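Long-range contact in putative adhesin (PDB 4QDG), which probably serves as a lipid-anchored outer-membrane component of fimbriae, related to the Mfa2 anchor proteins, and binds magnesium ions: residues K168-E173 / V238-D243. Numbering follows the deposited sequence.
Sequences KKFEFE and VRRKAD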
loop_
_atom_site.group_PDB
_atom_site.type_symbol
_atom_site.label_atom_id
_atom_site.label_comp_id
_atom_site.label_asym_id
_atom_site.label_seq_id
_atom_site.Cartn_x
_atom_site.Cartn_y
_atom_site.Cartn_z
ATOM N N LYS A 168 -21.630 -13.129 7.910
ATOM C CA LYS A 168 -22.089 -13.984 6.819
ATOM C C LYS A 168 -23.304 -13.391 6.109
ATOM O O LYS A 168 -23.636 -13.823 5.005
ATOM C CB LYS A 168 -22.408 -15.397 7.331
ATOM C CG LYS A 168 -21.187 -16.156 7.866
ATOM C CD LYS A 168 -21.586 -17.539 8.425
ATOM C CE LYS A 168 -21.808 -17.518 9.912
ATOM N NZ LYS A 168 -23.198 -17.149 10.269
ATOM N N LYS A 169 -23.956 -12.395 6.723
ATOM C CA LYS A 169 -25.105 -11.736 6.123
ATOM C C LYS A 169 -24.676 -10.654 5.113
ATOM O O LYS A 169 -25.532 -10.091 4.440
ATOM C CB LYS A 169 -25.973 -11.109 7.238
ATOM C CG LYS A 169 -26.774 -12.125 8.048
ATOM C CD LYS A 169 -27.667 -11.405 9.024
ATOM C CE LYS A 169 -28.823 -12.264 9.454
ATOM N NZ LYS A 169 -29.562 -11.630 10.575
ATOM N N PHE A 170 -23.352 -10.362 5.018
ATOM C CA PHE A 170 -22.816 -9.255 4.230
ATOM C C PHE A 170 -21.668 -9.576 3.316
ATOM O O PHE A 170 -20.829 -10.420 3.608
ATOM C CB PHE A 170 -22.333 -8.135 5.166
ATOM C CG PHE A 170 -23.403 -7.617 6.090
ATOM C CD1 PHE A 170 -24.305 -6.649 5.661
ATOM C CD2 PHE A 170 -23.498 -8.083 7.399
ATOM C CE1 PHE A 170 -25.260 -6.134 6.531
ATOM C CE2 PHE A 170 -24.483 -7.593 8.255
ATOM C CZ PHE A 170 -25.353 -6.619 7.818
ATOM N N GLU A 171 -21.627 -8.827 2.224
ATOM C CA GLU A 171 -20.602 -8.824 1.198
ATOM C C GLU A 171 -19.913 -7.476 1.291
ATOM O O GLU A 171 -20.584 -6.438 1.412
ATOM C CB GLU A 171 -21.211 -9.047 -0.188
ATOM C CG GLU A 171 -21.491 -10.500 -0.498
ATOM C CD GLU A 171 -22.116 -10.798 -1.852
ATOM O OE1 GLU A 171 -22.529 -9.850 -2.564
ATOM O OE2 GLU A 171 -22.212 -12.001 -2.191
ATOM N N PHE A 172 -18.576 -7.499 1.275
ATOM C CA PHE A 172 -17.736 -6.305 1.384
ATOM C C PHE A 172 -16.905 -6.168 0.134
ATOM O O PHE A 172 -16.356 -7.158 -0.340
ATOM C CB PHE A 172 -16.817 -6.385 2.603
ATOM C CG PHE A 172 -17.518 -6.571 3.931
ATOM C CD1 PHE A 172 -17.973 -7.826 4.328
ATOM C CD2 PHE A 172 -17.602 -5.519 4.847
ATOM C CE1 PHE A 172 -18.545 -8.007 5.587
ATOM C CE2 PHE A 172 -18.197 -5.703 6.094
ATOM C CZ PHE A 172 -18.665 -6.939 6.457
ATOM N N GLU A 173 -16.858 -4.949 -0.434
ATOM C CA GLU A 173 -16.098 -4.688 -1.658
ATOM C C GLU A 173 -15.444 -3.339 -1.633
ATOM O O GLU A 173 -15.966 -2.396 -1.027
ATOM C CB GLU A 173 -17.012 -4.722 -2.890
ATOM C CG GLU A 173 -17.456 -6.093 -3.330
ATOM C CD GLU A 173 -18.735 -6.125 -4.151
ATOM O OE1 GLU A 173 -19.363 -5.061 -4.367
ATOM O OE2 GLU A 173 -19.113 -7.239 -4.572
ATOM N N VAL A 238 -20.832 -2.134 1.186
ATOM C CA VAL A 238 -21.254 -3.182 2.106
ATOM C C VAL A 238 -22.706 -3.527 1.726
ATOM O O VAL A 238 -23.585 -2.665 1.755
ATOM C CB VAL A 238 -21.057 -2.865 3.614
ATOM C CG1 VAL A 238 -21.467 -4.071 4.464
ATOM C CG2 VAL A 238 -19.605 -2.496 3.910
ATOM N N ARG A 239 -22.919 -4.775 1.289
ATOM C CA ARG A 239 -24.217 -5.236 0.802
ATOM C C ARG A 239 -24.771 -6.380 1.622
ATOM O O ARG A 239 -24.016 -7.319 1.927
ATOM C CB ARG A 239 -24.059 -5.691 -0.652
ATOM C CG ARG A 239 -25.349 -5.927 -1.443
ATOM C CD ARG A 239 -25.104 -6.047 -2.943
ATOM N NE ARG A 239 -23.943 -6.877 -3.215
ATOM C CZ ARG A 239 -22.811 -6.452 -3.768
ATOM N NH1 ARG A 239 -22.707 -5.204 -4.214
ATOM N NH2 ARG A 239 -21.787 -7.279 -3.909
ATOM N N ARG A 240 -26.087 -6.303 1.986
ATOM C CA ARG A 240 -26.801 -7.409 2.649
ATOM C C ARG A 240 -27.050 -8.467 1.585
ATOM O O ARG A 240 -27.696 -8.144 0.586
ATOM C CB ARG A 240 -28.150 -6.966 3.254
ATOM C CG ARG A 240 -28.106 -6.014 4.440
ATOM C CD ARG A 240 -29.454 -5.974 5.175
ATOM N NE ARG A 240 -30.503 -5.337 4.372
ATOM C CZ ARG A 240 -31.050 -4.153 4.638
ATOM N NH1 ARG A 240 -30.690 -3.473 5.720
ATOM N NH2 ARG A 240 -31.976 -3.651 3.834
ATOM N N LYS A 241 -26.515 -9.699 1.762
ATOM C CA LYS A 241 -26.630 -10.817 0.806
ATOM C C LYS A 241 -28.090 -11.190 0.452
ATOM O O LYS A 241 -28.403 -11.368 -0.729
ATOM C CB LYS A 241 -25.896 -12.056 1.356
ATOM C CG LYS A 241 -24.437 -12.085 0.954
ATOM C CD LYS A 241 -23.565 -12.819 1.935
ATOM C CE LYS A 241 -23.115 -14.173 1.473
ATOM N NZ LYS A 241 -22.328 -14.840 2.540
ATOM N N ALA A 242 -28.963 -11.299 1.467
ATOM C CA ALA A 242 -30.364 -11.723 1.343
ATOM C C ALA A 242 -31.221 -10.884 0.384
ATOM O O ALA A 242 -31.952 -11.464 -0.421
ATOM C CB ALA A 242 -31.018 -11.743 2.713
ATOM N N ASP A 243 -31.161 -9.539 0.480
ATOM C CA ASP A 243 -31.995 -8.655 -0.352
ATOM C C ASP A 243 -31.169 -7.783 -1.308
ATOM O O ASP A 243 -31.742 -7.003 -2.073
ATOM C CB ASP A 243 -32.907 -7.782 0.525
ATOM C CG ASP A 243 -32.238 -6.999 1.657
ATOM O OD1 ASP A 243 -31.003 -6.873 1.645
ATOM O OD2 ASP A 243 -32.964 -6.389 2.464
HETATM O O HOH W 1 -28.141 -10.834 4.303
#
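Arg239 joins Glu171, its hydrogen-bonded partner on the neighbouring strand, and Glu173 in a salt-bridge network on one face of the antiparallel pairing. Its CG stands anti to the backbone N (chi1 -167°), and the chain then bends at chi3 (43°), turning NE across toward strand 170-173. NH2 is shared: it lies 3.0 Å from Glu171 OE1 and 2.8 Å from Glu173 OE2, both oxygens lying close to the guanidinium plane, at its edge. The carboxylates are turned differently. That of Glu171 stands almost perpendicular to the guanidinium and is met on the anti side of OE1, somewhat out of the carboxylate plane, whereas that of Glu173 receives NH2 from above its plane. Glu246 adds a third carboxylate through NH1; together the three compensate the charge and probably hold the guanidinium's orientation.

Beneath the network, the backbones of Glu171 and Arg239 exchange two nearly straight N-H...O bonds. Just past the last bridge, Phe170 with Arg240, Lys241 N donates to Lys169 O at 2.9 Å. The Lys241 side chain crosses that of Glu171 at about a right angle, CG against CG at 3.6 Å, and its NZ bonds Lys168 O.

The other face, with Phe170, Phe172, Val238 and Arg240, is mainly apolar. Val238 lies alongside Phe172, with CG1 over one face of the ring and CG2 3.7 Å from CD2. Arg240 CG meets Phe170 CE1 obliquely at 3.5 Å; the chain then bends at chi3, and its guanidinium grips Asp243 side-on, NE to OD1 and NH2 to OD2. Ile247 continues the face on the adjacent strand, and Leu157 of strand 140-159 packs against it. Alternating residues thus put one face against the core and the other toward solvent, as in sheets packed face to face; this four-stranded antiparallel sheet is consistent with the transthyretin-like clan of the FimB/Mfa2 family.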